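Fusolin (Anomala cuprea entomopoxvirus, PDB 4YN1) forms the crystalline viral spindles that enhance virulence in insects and probably binds and oxidatively cleaves chitin as a lytic polysaccharide monooxygenase. Local coordinates at residues G2-F6 / P7-Q11; C81-K84 / E85-P89. All blocks are in the same frame, centred on the assembly; numbering follows the deposited sequence.

Contact 1: residues G2-F6 / P7-Q11; sequences GYVTF and PIARQ
Val4 and Ala9 face each other across a tight reversal in which the edge strand 2-6 ends in a classic beta bulge and the chain turns back toward helix 10-17. The bulge pairs both Thr5 and Phe6 with Glu137 of strand 131-140. A cis peptide bond before Pro7 then redirects the backbone, bringing the CA atoms of Phe6 and Pro7 to 3.0 Å. One backbone hydrogen bond closes the turn: Ala9 N, at the N-cap position, donates to Val4 O over 2.9 Å at 161°.

Van der Waals contacts line the inside of the reversal. CB of Val4 lies 4.0 Å from CB of Ala9, and the CG1 methyl of Val4, anti to the backbone N (chi1 -168°), rests against a carbonyl oxygen, 3.2 Å from Pro7 O. Val229 of strand 223-234 packs against both Val4 and Pro7. At the bend, the Phe6 ring lays one face over Pro7 N, with Pro7 CD above its rim.

Polar side chains close the far end. Asn227 OD1 accepts from both Val4 N and Gln11 NE2, and the latter also reaches Asp66 O. The bent Gln11 chain thereby sets its NE2 3.6 Å from CB of Tyr3.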
ATOM      1  N   GLY A   2      11.711   6.333  -0.888  1.00 10.97           N
ATOM      2  CA  GLY A   2      11.001   6.029  -2.122  1.00 10.35           C
ATOM      3  C   GLY A   2       9.654   5.408  -1.869  1.00 14.55           C
ATOM      4  O   GLY A   2       9.195   5.344  -0.719  1.00 12.33           O
ATOM      5  N   TYR A   3       9.048   4.928  -2.946  1.00 11.04           N
ATOM      6  CA  TYR A   3       7.725   4.340  -2.877  1.00 10.60           C
ATOM      7  C   TYR A   3       7.444   3.439  -4.082  1.00 13.16           C
ATOM      8  O   TYR A   3       8.077   3.544  -5.133  1.00 13.85           O
ATOM      9  CB  TYR A   3       6.644   5.437  -2.758  1.00  9.80           C
ATOM     10  CG  TYR A   3       6.878   6.613  -3.696  1.00  9.63           C
ATOM     11  CD1 TYR A   3       6.706   6.482  -5.067  1.00 12.00           C
ATOM     12  CD2 TYR A   3       7.291   7.847  -3.210  1.00  9.41           C
ATOM     13  CE1 TYR A   3       7.064   7.501  -5.941  1.00 11.39           C
ATOM     14  CE2 TYR A   3       7.564   8.906  -4.070  1.00 10.78           C
ATOM     15  CZ  TYR A   3       7.513   8.709  -5.441  1.00 14.10           C
ATOM     16  OH  TYR A   3       7.773   9.730  -6.329  1.00 15.06           O
ATOM     17  N   VAL A   4       6.425   2.616  -3.959  1.00 10.40           N
ATOM     18  CA  VAL A   4       6.045   1.736  -5.056  1.00  9.13           C
ATOM     19  C   VAL A   4       5.263   2.552  -6.065  1.00 10.41           C
ATOM     20  O   VAL A   4       4.255   3.157  -5.712  1.00  9.85           O
ATOM     21  CB  VAL A   4       5.226   0.486  -4.610  1.00 12.29           C
ATOM     22  CG1 VAL A   4       5.133  -0.518  -5.753  1.00 12.13           C
ATOM     23  CG2 VAL A   4       5.843  -0.194  -3.388  1.00 12.22           C
ATOM     24  N   THR A   5       5.674   2.519  -7.333  1.00  7.86           N
ATOM     25  CA  THR A   5       4.927   3.216  -8.383  1.00  8.31           C
ATOM     26  C   THR A   5       4.052   2.265  -9.164  1.00 12.20           C
ATOM     27  O   THR A   5       3.056   2.691  -9.740  1.00 10.64           O
ATOM     28  CB  THR A   5       5.864   4.007  -9.276  1.00 13.78           C
ATOM     29  OG1 THR A   5       7.001   3.212  -9.587  1.00 14.94           O
ATOM     30  CG2 THR A   5       6.255   5.281  -8.645  1.00 13.31           C
ATOM     31  N   PHE A   6       4.438   0.996  -9.231  1.00 11.18           N
ATOM     32  CA  PHE A   6       3.590   0.008  -9.870  1.00 11.67           C
ATOM     33  C   PHE A   6       3.629  -1.312  -9.141  1.00 13.91           C
ATOM     34  O   PHE A   6       4.695  -1.936  -9.057  1.00 14.03           O
ATOM     35  CB  PHE A   6       3.920  -0.263 -11.346  1.00 12.50           C
ATOM     36  CG  PHE A   6       2.922  -1.254 -11.919  1.00 12.89           C
ATOM     37  CD1 PHE A   6       1.617  -0.872 -12.189  1.00 15.96           C
ATOM     38  CD2 PHE A   6       3.288  -2.565 -12.168  1.00 15.52           C
ATOM     39  CE1 PHE A   6       0.671  -1.815 -12.606  1.00 17.31           C
ATOM     40  CE2 PHE A   6       2.351  -3.505 -12.586  1.00 17.35           C
ATOM     41  CZ  PHE A   6       1.045  -3.129 -12.792  1.00 15.52           C
ATOM     42  N   PRO A   7       2.467  -1.871  -8.790  1.00 11.86           N
ATOM     43  CA  PRO A   7       1.140  -1.231  -8.656  1.00 10.68           C
ATOM     44  C   PRO A   7       1.312  -0.096  -7.640  1.00 14.03           C
ATOM     45  O   PRO A   7       2.068  -0.218  -6.667  1.00 11.99           O
ATOM     46  CB  PRO A   7       0.228  -2.387  -8.198  1.00 12.33           C
ATOM     47  CG  PRO A   7       1.033  -3.656  -8.417  1.00 16.03           C
ATOM     48  CD  PRO A   7       2.454  -3.224  -8.204  1.00 12.20           C
ATOM     49  N   ILE A   8       0.674   1.032  -7.886  1.00 10.46           N
ATOM     50  CA  ILE A   8       0.912   2.214  -7.064  1.00  9.16           C
ATOM     51  C   ILE A   8       0.652   2.009  -5.562  1.00 11.66           C
ATOM     52  O   ILE A   8      -0.370   1.427  -5.195  1.00 11.06           O
ATOM     53  CB  ILE A   8       0.119   3.406  -7.653  1.00 11.60           C
ATOM     54  CG1 ILE A   8       0.608   4.739  -7.012  1.00 11.97           C
ATOM     55  CG2 ILE A   8      -1.383   3.219  -7.500  1.00 12.45           C
ATOM     56  CD1 ILE A   8       0.071   5.949  -7.735  1.00 13.33           C
ATOM     57  N   ALA A   9       1.587   2.497  -4.705  1.00  9.83           N
ATOM     58  CA  ALA A   9       1.429   2.419  -3.252  1.00  9.50           C
ATOM     59  C   ALA A   9       0.264   3.299  -2.825  1.00 11.32           C
ATOM     60  O   ALA A   9      -0.007   4.356  -3.409  1.00  9.89           O
ATOM     61  CB  ALA A   9       2.698   2.827  -2.526  1.00  9.80           C
ATOM     62  N   ARG A  10      -0.390   2.883  -1.756  1.00  8.33           N
ATOM     63  CA  ARG A  10      -1.574   3.528  -1.248  1.00  8.49           C
ATOM     64  C   ARG A  10      -1.288   4.983  -0.898  1.00 11.04           C
ATOM     65  O   ARG A  10      -2.084   5.861  -1.209  1.00 10.18           O
ATOM     66  CB  ARG A  10      -2.067   2.781   0.011  1.00  8.44           C
ATOM     67  CG  ARG A  10      -3.277   3.380   0.658  1.00 13.74           C
ATOM     68  CD  ARG A  10      -3.601   2.678   1.958  1.00 11.16           C
ATOM     69  NE  ARG A  10      -4.081   1.309   1.711  1.00 11.86           N
ATOM     70  CZ  ARG A  10      -4.583   0.492   2.638  1.00 19.23           C
ATOM     71  NH1 ARG A  10      -4.644   0.873   3.909  1.00 15.58           N
ATOM     72  NH2 ARG A  10      -5.029  -0.710   2.299  1.00 12.87           N
ATOM     73  N   GLN A  11      -0.173   5.235  -0.223  1.00  9.48           N
ATOM     74  CA  GLN A  11       0.135   6.605   0.211  1.00  9.24           C
ATOM     75  C   GLN A  11       0.613   7.474  -0.940  1.00 13.26           C
ATOM     76  O   GLN A  11       0.370   8.688  -0.926  1.00 12.05           O
ATOM     77  CB  GLN A  11       1.081   6.635   1.418  1.00 11.54           C
ATOM     78  CG  GLN A  11       2.572   6.527   1.088  1.00 12.37           C
ATOM     79  CD  GLN A  11       2.990   5.226   0.505  1.00 13.41           C
ATOM     80  OE1 GLN A  11       2.303   4.201   0.636  1.00 10.69           O
ATOM     81  NE2 GLN A  11       4.146   5.234  -0.156  1.00  9.90           N
TER

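Contact 2: residues C81-K84 / E85-P89; sequences CWIK and EQVVP
The closing turn of helix 80-87 illustrates how an alpha helix can widen as it ends, with Trp82 and Ile83 meeting Gln86, Val87 and Val88 one turn on. Glu85 N donates to Cys81 O in regular alpha fashion. Trp82 O takes Gln86 N in the same way, over 2.9 Å, but also Val87 N, weakly, in pi fashion. Ile83 O then repeats the pattern with two full bonds, from Val87 N at 3.0 Å and from Val88 N at 2.9 Å, the two donors arriving from opposite faces of the carbonyl plane. The pi-type bond from Val88 N is the straighter. Pro89, which has no N-H to offer, turns its CA toward Lys84 O at 3.1 Å instead, a CA-H...O contact.

Among the side chains, Trp82 extends with CG anti to its backbone N (chi1 173°), which carries the indole back alongside the next turn. There Gln86 CG makes a CH-pi contact over the six-membered ring, 3.9 Å from its centroid and 20° off the normal. Val87 CG2 approaches the indole obliquely, 3.3 Å from Trp82 NE1, whose hydrogen bond goes to Ala73 O. The same methyl meets Ile83 CD1 at 3.9 Å. On the sheet side, Ile83 and Val88 both rest on Tyr226. An i to i+5 bond sharing its acceptor with an i to i+4 bond marks a pi-type turn, here closing an alpha helix.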
ATOM      1  N   CYS A  81      11.251 -11.660  12.960  1.00 20.79           N
ATOM      2  CA  CYS A  81      10.595 -11.666  14.280  1.00 21.43           C
ATOM      3  C   CYS A  81      10.846 -10.375  15.038  1.00 21.00           C
ATOM      4  O   CYS A  81       9.939  -9.851  15.679  1.00 19.45           O
ATOM      5  CB  CYS A  81      11.042 -12.876  15.090  1.00 24.15           C
ATOM      6  SG  CYS A  81      10.607 -14.439  14.315  1.00 29.36           S
ATOM      7  N   TRP A  82      12.061  -9.825  14.927  1.00 18.44           N
ATOM      8  CA  TRP A  82      12.418  -8.538  15.515  1.00 17.41           C
ATOM      9  C   TRP A  82      11.566  -7.419  14.850  1.00 17.41           C
ATOM     10  O   TRP A  82      11.021  -6.561  15.536  1.00 17.23           O
ATOM     11  CB  TRP A  82      13.925  -8.241  15.325  1.00 17.33           C
ATOM     12  CG  TRP A  82      14.322  -6.865  15.763  1.00 20.26           C
ATOM     13  CD1 TRP A  82      14.607  -5.800  14.967  1.00 22.75           C
ATOM     14  CD2 TRP A  82      14.421  -6.395  17.112  1.00 22.41           C
ATOM     15  NE1 TRP A  82      14.888  -4.697  15.732  1.00 22.79           N
ATOM     16  CE2 TRP A  82      14.768  -5.028  17.054  1.00 26.16           C
ATOM     17  CE3 TRP A  82      14.322  -7.016  18.371  1.00 26.35           C
ATOM     18  CZ2 TRP A  82      15.012  -4.270  18.204  1.00 27.10           C
ATOM     19  CZ3 TRP A  82      14.582  -6.265  19.509  1.00 28.82           C
ATOM     20  CH2 TRP A  82      14.886  -4.901  19.420  1.00 29.32           C
ATOM     21  N   ILE A  83      11.430  -7.462  13.538  1.00 15.91           N
ATOM     22  CA  ILE A  83      10.624  -6.451  12.800  1.00 15.64           C
ATOM     23  C   ILE A  83       9.155  -6.489  13.257  1.00 19.11           C
ATOM     24  O   ILE A  83       8.584  -5.477  13.671  1.00 17.53           O
ATOM     25  CB  ILE A  83      10.759  -6.695  11.277  1.00 18.17           C
ATOM     26  CG1 ILE A  83      12.231  -6.477  10.803  1.00 19.34           C
ATOM     27  CG2 ILE A  83       9.748  -5.855  10.448  1.00 18.59           C
ATOM     28  CD1 ILE A  83      12.828  -5.171  11.090  1.00 18.55           C
ATOM     29  N   LYS A  84       8.583  -7.681  13.213  1.00 19.72           N
ATOM     30  CA  LYS A  84       7.180  -7.921  13.573  1.00 20.65           C
ATOM     31  C   LYS A  84       6.831  -7.502  14.967  1.00 28.11           C
ATOM     32  O   LYS A  84       5.718  -7.051  15.196  1.00 27.51           O
ATOM     33  CB  LYS A  84       6.860  -9.409  13.458  1.00 22.58           C
ATOM     34  CG  LYS A  84       6.839  -9.953  12.053  1.00 26.02           C
ATOM     35  CD  LYS A  84       6.332 -11.392  12.070  1.00 33.92           C
ATOM     36  CE  LYS A  84       6.522 -12.032  10.734  1.00 42.25           C
ATOM     37  NZ  LYS A  84       5.952 -13.418  10.676  1.00 34.67           N
ATOM     38  N   GLU A  85       7.731  -7.716  15.926  1.00 25.04           N
ATOM     39  CA  GLU A  85       7.404  -7.480  17.320  1.00 26.87           C
ATOM     40  C   GLU A  85       7.857  -6.141  17.858  1.00 30.27           C
ATOM     41  O   GLU A  85       7.222  -5.625  18.769  1.00 31.46           O
ATOM     42  CB  GLU A  85       7.957  -8.649  18.170  1.00 28.56           C
ATOM     43  CG  GLU A  85       7.556 -10.046  17.680  1.00 38.83           C
ATOM     44  CD  GLU A  85       6.128 -10.515  17.893  1.00 67.12           C
ATOM     45  OE1 GLU A  85       5.803 -11.632  17.426  1.00 62.26           O
ATOM     46  OE2 GLU A  85       5.324  -9.761  18.486  1.00 67.86           O
ATOM     47  N   GLN A  86       8.926  -5.562  17.323  1.00 24.65           N
ATOM     48  CA  GLN A  86       9.449  -4.297  17.836  1.00 24.36           C
ATOM     49  C   GLN A  86       9.536  -3.139  16.850  1.00 26.23           C
ATOM     50  O   GLN A  86       9.564  -1.995  17.294  1.00 29.01           O
ATOM     51  CB  GLN A  86      10.870  -4.533  18.362  1.00 26.96           C
ATOM     52  CG  GLN A  86      10.992  -5.636  19.420  1.00 48.70           C
ATOM     53  CD  GLN A  86      10.279  -5.307  20.712  1.00 61.08           C
ATOM     54  OE1 GLN A  86      10.219  -4.149  21.137  1.00 48.17           O
ATOM     55  NE2 GLN A  86       9.746  -6.323  21.386  1.00 61.31           N
ATOM     56  N   VAL A  87       9.671  -3.393  15.551  1.00 18.52           N
ATOM     57  CA  VAL A  87       9.918  -2.296  14.606  1.00 16.61           C
ATOM     58  C   VAL A  87       8.659  -1.817  13.941  1.00 17.92           C
ATOM     59  O   VAL A  87       8.346  -0.625  14.061  1.00 16.39           O
ATOM     60  CB  VAL A  87      11.021  -2.696  13.624  1.00 20.12           C
ATOM     61  CG1 VAL A  87      11.450  -1.517  12.756  1.00 19.11           C
ATOM     62  CG2 VAL A  87      12.221  -3.256  14.403  1.00 19.96           C
ATOM     63  N   VAL A  88       7.914  -2.723  13.283  1.00 14.03           N
ATOM     64  CA  VAL A  88       6.616  -2.380  12.696  1.00 12.81           C
ATOM     65  C   VAL A  88       5.584  -3.357  13.257  1.00 16.40           C
ATOM     66  O   VAL A  88       5.094  -4.209  12.531  1.00 16.48           O
ATOM     67  CB  VAL A  88       6.625  -2.347  11.151  1.00 13.86           C
ATOM     68  CG1 VAL A  88       5.305  -1.802  10.621  1.00 12.74           C
ATOM     69  CG2 VAL A  88       7.788  -1.503  10.641  1.00 14.30           C
ATOM     70  N   PRO A  89       5.320  -3.330  14.566  1.00 16.49           N
ATOM     71  CA  PRO A  89       4.345  -4.278  15.125  1.00 17.47           C
ATOM     72  C   PRO A  89       2.902  -3.903  14.826  1.00 21.34           C
ATOM     73  O   PRO A  89       2.015  -4.753  14.906  1.00 24.26           O
ATOM     74  CB  PRO A  89       4.631  -4.212  16.625  1.00 19.69           C
ATOM     75  CG  PRO A  89       5.021  -2.818  16.859  1.00 24.24           C
ATOM     76  CD  PRO A  89       5.817  -2.410  15.612  1.00 20.88           C
TER

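Contact 1 comes first along the chain, near the N-terminus, and contact 2 some seventy residues later; both belong to the part of the chain related to lytic polysaccharide monooxygenases. Their centres are 22 Å apart and their nearest atoms about 12 Å, so neither touches the other. What connects them is strand 223-234 of the mixed sheet: the start of helix 10-17 and the end of helix 80-87 both pack on it, contact 1 through Asn227 and Val229, contact 2 through the neighbouring Tyr226. Contact 1 is buried near the centre of the chain. The centre of contact 2 lies about 18 Å from the centre of the chain, with the side chain of Lys84 about 7 Å from a bound NAG.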